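Local coordinates for translocator protein bipD (Burkholderia pseudomallei, PDB 3NFT) that is needed for epithelial cell invasion and intracellular survival and probably regulates type III secretion of the effectors BipB and BipC and their insertion into the target cell membrane, at residues K179-I184 with K230-L235; A55-P60 with D156-L161. One frame throughout, in Å; residues are numbered along the deposited sequence.

Interaction 1: residues K179-I184 with K230-L235; sequences KIKALI and KMRDSL
Ile180, Lys181 and Ile184 pack on Arg232 and Leu235 in a largely apolar contact, where helix 177-189 lies against the last turn of helix 226-233 and the turn that follows it, beside the long helices 121-160 and 244-295 of this type III secretion tip protein. The backbones come close, 5.3 Å between CA of Lys181 and CA of Arg232, and the pair buries 339 Å² with no direct hydrogen bond across it. Leu235 enters from the turn after the second helix. CD1 of Leu235 presses on CG2 of Ile180 at 3.4 Å, tighter than usual carbon contact; the two side chains cross at about a right angle. Ile184 meets Leu235 tip to tip, CD1 to CD1 at 3.8 Å, while its CG2 rests on CB of Arg232. Beyond that packing Arg232 forms a side-on salt bridge from one face of the Asp233 carboxylate, with NH2 of Arg232 3.0 Å from OD2 of Asp233 and NE at a longer 3.3 Å; NH1 is hydrogen-bonded to OE1 of Gln185. Ile175 and Trp250 also touch Leu235, bringing strand 172-175 and helix 244-295 to this site. Alongside, Lys181, extended beyond CG, slides past Leu235 in the opposite direction; NZ of Lys181 donates to a water at 2.8 Å, and the same water donates to O of Leu235 at 2.8 Å.

Interaction 2: residues A55-P60 with D156-L161; sequences ASLRLP and DVMSKL
Leu57 with both methyls and Leu59 with CD2, on the extended chain that follows helix 41-56, meet the last turn of helix 121-160 and Leu161 just after it. CG of Leu57, anti to the backbone N (chi1 -166°), carries the branch toward the helix. CD2 of Leu57 lies 3.6 Å from CB of Met158, their side chains crossing obliquely, and CD1 of Leu57 comes within 3.3 Å of OG of Ser159. That hydroxyl is engaged by O of Ala155 and N of Ala73, and the methyl only packs against it. The side chains of Leu59 and Leu161 cross at about a right angle, with CD2 of Leu59 3.7 Å from CD1 of Leu161 and 3.8 Å from O of Met158, which accepts a hydrogen bond from Gln162. No hydrogen bond joins the segments; the leucines bridge backbones whose closest CA atoms, of Leu57 and Ser159, are 7.5 Å apart. Joining the N-terminal part to the long helix is consistent with the N-terminal domain being an intramolecular chaperone of the coiled-coil region. Leu59 also touches Tyr247, Trp250 and Asn251, placing the linker to strand 61-63 between helices 121-160 and 244-295. Val157 and Leu161 pack on helix 177-189.

In the fold
From the N terminus, the chain leaves helix 41-56, runs through strands 61-63 and 66-68 and helix 76-103, and returns along helix 121-160, where interaction 2 closes a loop with 95 residues between its segments. Strands 165-168 and 172-175 follow, then helix 177-189 opens interaction 1, which closes at helix 226-233 with 45 residues between its segments. The two loops are in series, neither crossing nor enclosing the other. Their centres nevertheless lie about 13 Å apart, and they touch: CB of Leu183 is 3.5 Å from CG2 of Val157, and CE of Met231 is 3.9 Å from SD of Met158. Helix 121-160 thus has the N-terminal linker and the 177-233 region packed against it.

Interaction 1: residues K179-I184 with K230-L235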
ATOM      1  N   LYS A 179     -22.711  -2.355 -50.796  1.00 12.35           N
ATOM      2  CA  LYS A 179     -22.760  -1.083 -50.110  1.00 13.03           C
ATOM      3  C   LYS A 179     -22.643  -1.331 -48.605  1.00 12.44           C
ATOM      4  O   LYS A 179     -21.966  -0.585 -47.886  1.00 12.73           O
ATOM      5  CB  LYS A 179     -24.063  -0.355 -50.417  1.00 13.98           C
ATOM      6  CG  LYS A 179     -24.232   0.027 -51.887  1.00 17.55           C
ATOM      7  CD  LYS A 179     -23.145   0.948 -52.339  1.00 22.78           C
ATOM      8  CE  LYS A 179     -23.334   1.331 -53.785  1.00 27.74           C
ATOM      9  NZ  LYS A 179     -24.766   1.591 -54.075  1.00 31.71           N
ATOM     10  N   ILE A 180     -23.304  -2.399 -48.143  1.00 10.60           N
ATOM     11  CA  ILE A 180     -23.278  -2.723 -46.714  1.00 10.11           C
ATOM     12  C   ILE A 180     -21.879  -3.170 -46.282  1.00 10.48           C
ATOM     13  O   ILE A 180     -21.394  -2.771 -45.234  1.00 12.04           O
ATOM     14  CB  ILE A 180     -24.332  -3.771 -46.344  1.00 10.40           C
ATOM     15  CG1 ILE A 180     -25.731  -3.238 -46.674  1.00 10.42           C
ATOM     16  CG2 ILE A 180     -24.262  -4.139 -44.864  1.00  9.98           C
ATOM     17  CD1 ILE A 180     -26.866  -4.204 -46.491  1.00 10.69           C
ATOM     18  N   LYS A 181     -21.188  -3.934 -47.137  1.00 10.90           N
ATOM     19  CA  LYS A 181     -19.820  -4.341 -46.820  1.00 10.62           C
ATOM     20  C   LYS A 181     -18.928  -3.140 -46.616  1.00 11.60           C
ATOM     21  O   LYS A 181     -18.106  -3.128 -45.705  1.00 11.98           O
ATOM     22  CB  LYS A 181     -19.255  -5.194 -47.948  1.00 10.87           C
ATOM     23  CG  LYS A 181     -19.842  -6.555 -48.072  1.00 10.70           C
ATOM     24  CD  LYS A 181     -19.364  -7.244 -49.360  1.00 13.45           C
ATOM     25  CE  LYS A 181     -20.233  -8.403 -49.765  1.00 15.09           C
ATOM     26  NZ  LYS A 181     -19.689  -9.080 -50.994  1.00 17.70           N
ATOM     27  N   ALA A 182     -19.096  -2.122 -47.461  1.00 12.75           N
ATOM     28  CA  ALA A 182     -18.292  -0.920 -47.372  1.00 13.14           C
ATOM     29  C   ALA A 182     -18.549  -0.167 -46.053  1.00 12.72           C
ATOM     30  O   ALA A 182     -17.613   0.370 -45.426  1.00 14.20           O
ATOM     31  CB  ALA A 182     -18.531   0.010 -48.609  1.00 14.28           C
ATOM     32  N   LEU A 183     -19.817  -0.093 -45.654  1.00 11.91           N
ATOM     33  CA  LEU A 183     -20.160   0.528 -44.370  1.00 11.78           C
ATOM     34  C   LEU A 183     -19.491  -0.203 -43.205  1.00 11.10           C
ATOM     35  O   LEU A 183     -18.919   0.419 -42.314  1.00 11.90           O
ATOM     36  CB  LEU A 183     -21.689   0.572 -44.183  1.00 12.44           C
ATOM     37  CG  LEU A 183     -22.479   1.525 -45.053  1.00 14.46           C
ATOM     38  CD1 LEU A 183     -23.990   1.257 -44.887  1.00 16.92           C
ATOM     39  CD2 LEU A 183     -22.177   2.962 -44.669  1.00 18.04           C
ATOM     40  N   ILE A 184     -19.566  -1.531 -43.211  1.00 10.69           N
ATOM     41  CA  ILE A 184     -18.954  -2.327 -42.165  1.00 10.51           C
ATOM     42  C   ILE A 184     -17.444  -2.166 -42.162  1.00 10.39           C
ATOM     43  O   ILE A 184     -16.825  -2.061 -41.115  1.00 11.08           O
ATOM     44  CB  ILE A 184     -19.396  -3.800 -42.211  1.00 10.15           C
ATOM     45  CG1 ILE A 184     -20.921  -3.898 -41.963  1.00 11.49           C
ATOM     46  CG2 ILE A 184     -18.636  -4.645 -41.166  1.00 11.89           C
ATOM     47  CD1 ILE A 184     -21.538  -5.213 -42.226  1.00 12.55           C
ATOM     48  N   LYS A 230     -17.097 -11.289 -39.654  1.00 13.78           N
ATOM     49  CA  LYS A 230     -18.088 -12.333 -39.926  1.00 13.73           C
ATOM     50  C   LYS A 230     -19.357 -11.706 -40.498  1.00 12.37           C
ATOM     51  O   LYS A 230     -19.940 -12.221 -41.441  1.00 13.96           O
ATOM     52  CB  LYS A 230     -18.373 -13.210 -38.691  1.00 15.61           C
ATOM     53  CG  LYS A 230     -17.258 -14.192 -38.400  1.00 19.92           C
ATOM     54  CD  LYS A 230     -17.437 -14.928 -37.116  1.00 25.41           C
ATOM     55  CE  LYS A 230     -16.198 -15.778 -36.790  1.00 28.76           C
ATOM     56  NZ  LYS A 230     -15.695 -16.545 -37.959  1.00 32.27           N
ATOM     57  N   MET A 231     -19.773 -10.563 -39.937  1.00 11.83           N
ATOM     58  CA  MET A 231     -20.920  -9.825 -40.481  1.00 11.04           C
ATOM     59  C   MET A 231     -20.661  -9.379 -41.927  1.00 11.32           C
ATOM     60  O   MET A 231     -21.465  -9.608 -42.819  1.00 12.00           O
ATOM     61  CB  MET A 231     -21.206  -8.609 -39.602  1.00 12.28           C
ATOM     62  CG  MET A 231     -21.853  -8.903 -38.276  1.00 14.22           C
ATOM     63  SD  MET A 231     -21.928  -7.354 -37.342  1.00 21.21           S
ATOM     64  CE  MET A 231     -23.393  -7.562 -36.392  1.00 21.40           C
ATOM     65  N   ARG A 232     -19.502  -8.778 -42.142  1.00 11.37           N
ATOM     66  CA  ARG A 232     -19.114  -8.353 -43.495  1.00 11.94           C
ATOM     67  C   ARG A 232     -19.120  -9.521 -44.490  1.00 12.89           C
ATOM     68  O   ARG A 232     -19.678  -9.428 -45.603  1.00 13.17           O
ATOM     69  CB  ARG A 232     -17.726  -7.700 -43.481  1.00 12.46           C
ATOM     70  CG  ARG A 232     -17.354  -6.974 -44.753  1.00 13.52           C
ATOM     71  CD  ARG A 232     -15.839  -6.705 -44.795  1.00 17.68           C
ATOM     72  NE  ARG A 232     -15.121  -7.980 -44.739  1.00 22.61           N
ATOM     73  CZ  ARG A 232     -13.890  -8.168 -44.261  1.00 24.50           C
ATOM     74  NH1 ARG A 232     -13.178  -7.158 -43.766  1.00 23.42           N
ATOM     75  NH2 ARG A 232     -13.388  -9.399 -44.239  1.00 24.19           N
ATOM     76  N   ASP A 233     -18.486 -10.623 -44.102  1.00 15.75           N
ATOM     77  CA  ASP A 233     -18.360 -11.778 -45.001  1.00 16.19           C
ATOM     78  C   ASP A 233     -19.663 -12.536 -45.241  1.00 16.21           C
ATOM     79  O   ASP A 233     -19.749 -13.339 -46.180  1.00 18.38           O
ATOM     80  CB  ASP A 233     -17.334 -12.764 -44.463  1.00 17.54           C
ATOM     81  CG  ASP A 233     -15.933 -12.232 -44.489  1.00 18.93           C
ATOM     82  OD1 ASP A 233     -15.096 -12.880 -43.822  1.00 22.20           O
ATOM     83  OD2 ASP A 233     -15.643 -11.189 -45.147  1.00 21.50           O
ATOM     84  N   SER A 234     -20.696 -12.257 -44.444  1.00 14.26           N
ATOM     85  CA  SER A 234     -21.997 -12.889 -44.639  1.00 13.78           C
ATOM     86  C   SER A 234     -22.787 -12.307 -45.809  1.00 13.43           C
ATOM     87  O   SER A 234     -23.771 -12.899 -46.244  1.00 14.79           O
ATOM     88  CB  SER A 234     -22.856 -12.798 -43.366  1.00 13.45           C
ATOM     89  OG  SER A 234     -23.339 -11.471 -43.157  1.00 13.61           O
ATOM     90  N   LEU A 235     -22.401 -11.117 -46.260  1.00 13.40           N
ATOM     91  CA  LEU A 235     -23.233 -10.334 -47.169  1.00 12.59           C
ATOM     92  C   LEU A 235     -23.083 -10.779 -48.617  1.00 12.11           C
ATOM     93  O   LEU A 235     -21.972 -11.126 -49.066  1.00 13.64           O
ATOM     94  CB  LEU A 235     -22.882  -8.871 -47.073  1.00 13.08           C
ATOM     95  CG  LEU A 235     -23.393  -8.228 -45.785  1.00 13.89           C
ATOM     96  CD1 LEU A 235     -22.543  -7.035 -45.431  1.00 16.46           C
ATOM     97  CD2 LEU A 235     -24.920  -7.905 -45.944  1.00 16.24           C
TER
HETATM   98  O   HOH W   1     -20.926 -11.456 -51.626  1.00 23.32           O

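Interaction 2: residues A55-P60 with D156-L161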
ATOM      1  N   ALA A  55     -29.838  -3.725 -28.292  1.00  8.68           N
ATOM      2  CA  ALA A  55     -30.664  -4.921 -28.359  1.00  9.36           C
ATOM      3  C   ALA A  55     -31.920  -4.700 -29.186  1.00 10.26           C
ATOM      4  O   ALA A  55     -32.400  -5.623 -29.875  1.00 12.18           O
ATOM      5  CB  ALA A  55     -31.060  -5.373 -26.927  1.00  9.32           C
ATOM      6  N   SER A  56     -32.471  -3.488 -29.100  0.57  9.52           N
ATOM      7  CA  SER A  56     -33.714  -3.146 -29.788  0.57 10.30           C
ATOM      8  C   SER A  56     -33.571  -3.005 -31.306  0.57 10.82           C
ATOM      9  O   SER A  56     -34.555  -3.034 -32.036  0.57 10.60           O
ATOM     10  CB  SER A  56     -34.314  -1.874 -29.194  0.57 10.48           C
ATOM     11  OG  SER A  56     -33.711  -0.711 -29.702  0.57 11.41           O
ATOM     12  N   LEU A  57     -32.343  -2.805 -31.786  1.00 11.93           N
ATOM     13  CA  LEU A  57     -32.143  -2.659 -33.212  1.00 12.50           C
ATOM     14  C   LEU A  57     -32.615  -3.924 -33.946  1.00 12.53           C
ATOM     15  O   LEU A  57     -32.362  -5.039 -33.480  1.00 14.60           O
ATOM     16  CB  LEU A  57     -30.677  -2.318 -33.491  1.00 13.52           C
ATOM     17  CG  LEU A  57     -30.366  -1.817 -34.889  1.00 15.66           C
ATOM     18  CD1 LEU A  57     -29.312  -0.775 -34.851  1.00 17.10           C
ATOM     19  CD2 LEU A  57     -29.953  -3.029 -35.735  1.00 16.46           C
ATOM     20  N   ARG A  58     -33.332  -3.735 -35.049  1.00 12.33           N
ATOM     21  CA  ARG A  58     -33.817  -4.822 -35.873  1.00 15.05           C
ATOM     22  C   ARG A  58     -33.775  -4.472 -37.315  1.00 14.15           C
ATOM     23  O   ARG A  58     -34.138  -3.360 -37.694  1.00 13.11           O
ATOM     24  CB  ARG A  58     -35.269  -5.110 -35.536  1.00 16.85           C
ATOM     25  CG  ARG A  58     -35.384  -5.730 -34.251  1.00 22.74           C
ATOM     26  CD  ARG A  58     -36.695  -6.288 -34.133  1.00 25.51           C
ATOM     27  NE  ARG A  58     -36.820  -7.019 -32.905  1.00 27.64           N
ATOM     28  CZ  ARG A  58     -37.955  -7.626 -32.575  1.00 28.46           C
ATOM     29  NH1 ARG A  58     -38.970  -7.617 -33.435  1.00 30.07           N
ATOM     30  NH2 ARG A  58     -38.026  -8.299 -31.447  1.00 29.60           N
ATOM     31  N   LEU A  59     -33.334  -5.434 -38.127  1.00 14.19           N
ATOM     32  CA  LEU A  59     -33.361  -5.253 -39.560  1.00 15.04           C
ATOM     33  C   LEU A  59     -34.781  -5.402 -40.101  1.00 15.35           C
ATOM     34  O   LEU A  59     -35.643  -5.984 -39.444  1.00 16.21           O
ATOM     35  CB  LEU A  59     -32.418  -6.262 -40.253  1.00 15.22           C
ATOM     36  CG  LEU A  59     -30.932  -6.141 -39.893  1.00 15.64           C
ATOM     37  CD1 LEU A  59     -30.051  -6.956 -40.849  1.00 16.38           C
ATOM     38  CD2 LEU A  59     -30.389  -4.749 -39.821  1.00 16.01           C
ATOM     39  N   PRO A  60     -35.035  -4.891 -41.319  1.00 15.88           N
ATOM     40  CA  PRO A  60     -36.312  -5.139 -41.962  1.00 17.02           C
ATOM     41  C   PRO A  60     -36.594  -6.639 -42.115  1.00 18.24           C
ATOM     42  O   PRO A  60     -35.679  -7.452 -42.034  1.00 17.93           O
ATOM     43  CB  PRO A  60     -36.159  -4.457 -43.332  1.00 17.17           C
ATOM     44  CG  PRO A  60     -34.968  -3.585 -43.234  1.00 17.69           C
ATOM     45  CD  PRO A  60     -34.116  -4.123 -42.176  1.00 16.20           C
ATOM     46  N   ASP A 156     -24.618   2.256 -35.156  1.00  7.93           N
ATOM     47  CA  ASP A 156     -24.723   3.235 -36.218  1.00  8.37           C
ATOM     48  C   ASP A 156     -24.743   2.497 -37.569  1.00  8.45           C
ATOM     49  O   ASP A 156     -25.627   2.698 -38.390  1.00  9.33           O
ATOM     50  CB  ASP A 156     -23.518   4.177 -36.122  1.00  8.60           C
ATOM     51  CG  ASP A 156     -23.632   5.421 -36.983  1.00 10.83           C
ATOM     52  OD1 ASP A 156     -24.601   5.621 -37.736  1.00 12.68           O
ATOM     53  OD2 ASP A 156     -22.674   6.236 -36.894  1.00 16.35           O
ATOM     54  N   VAL A 157     -23.760   1.605 -37.806  1.00  9.74           N
ATOM     55  CA  VAL A 157     -23.733   0.883 -39.069  1.00 10.70           C
ATOM     56  C   VAL A 157     -24.947  -0.032 -39.260  1.00  9.79           C
ATOM     57  O   VAL A 157     -25.463  -0.146 -40.378  1.00 10.01           O
ATOM     58  CB  VAL A 157     -22.398   0.175 -39.314  1.00 11.98           C
ATOM     59  CG1 VAL A 157     -22.321  -1.136 -38.572  1.00 12.48           C
ATOM     60  CG2 VAL A 157     -22.197  -0.031 -40.824  1.00 13.60           C
ATOM     61  N   MET A 158     -25.436  -0.647 -38.180  0.57  8.71           N
ATOM     62  CA  MET A 158     -26.587  -1.530 -38.285  0.57  8.59           C
ATOM     63  C   MET A 158     -27.868  -0.750 -38.528  0.57  8.31           C
ATOM     64  O   MET A 158     -28.883  -1.339 -38.918  0.57  9.66           O
ATOM     65  CB  MET A 158     -26.712  -2.453 -37.066  0.57  8.56           C
ATOM     66  CG  MET A 158     -25.529  -3.374 -36.909  0.57  9.89           C
ATOM     67  SD  MET A 158     -25.780  -4.563 -35.563  0.57 10.60           S
ATOM     68  CE  MET A 158     -26.055  -3.501 -34.148  0.57 12.14           C
ATOM     69  N   SER A 159     -27.827   0.558 -38.257  1.00  8.92           N
ATOM     70  CA  SER A 159     -28.944   1.443 -38.570  1.00  9.06           C
ATOM     71  C   SER A 159     -28.827   1.903 -40.040  1.00  9.03           C
ATOM     72  O   SER A 159     -29.769   1.779 -40.811  1.00  9.63           O
ATOM     73  CB  SER A 159     -28.938   2.635 -37.635  1.00  9.67           C
ATOM     74  OG  SER A 159     -29.088   2.235 -36.288  1.00 10.18           O
ATOM     75  N   LYS A 160     -27.665   2.432 -40.413  1.00  9.76           N
ATOM     76  CA  LYS A 160     -27.418   2.921 -41.764  1.00 10.28           C
ATOM     77  C   LYS A 160     -27.635   1.859 -42.826  1.00  9.47           C
ATOM     78  O   LYS A 160     -28.178   2.143 -43.899  1.00 10.05           O
ATOM     79  CB  LYS A 160     -25.990   3.456 -41.879  1.00 10.78           C
ATOM     80  CG  LYS A 160     -25.756   4.759 -41.200  1.00 15.95           C
ATOM     81  CD  LYS A 160     -24.313   5.223 -41.372  1.00 21.59           C
ATOM     82  CE  LYS A 160     -24.181   6.718 -41.243  1.00 26.69           C
ATOM     83  NZ  LYS A 160     -24.635   7.228 -39.922  1.00 29.24           N
ATOM     84  N   LEU A 161     -27.256   0.615 -42.524  1.00  9.00           N
ATOM     85  CA  LEU A 161     -27.310  -0.440 -43.536  1.00  8.72           C
ATOM     86  C   LEU A 161     -28.716  -0.789 -43.947  1.00  9.29           C
ATOM     87  O   LEU A 161     -28.947  -1.322 -45.007  1.00 10.79           O
ATOM     88  CB  LEU A 161     -26.537  -1.686 -43.101  1.00  8.95           C
ATOM     89  CG  LEU A 161     -27.063  -2.547 -41.947  1.00 10.90           C
ATOM     90  CD1 LEU A 161     -28.167  -3.476 -42.448  1.00 11.84           C
ATOM     91  CD2 LEU A 161     -25.914  -3.382 -41.314  1.00 11.75           C
TER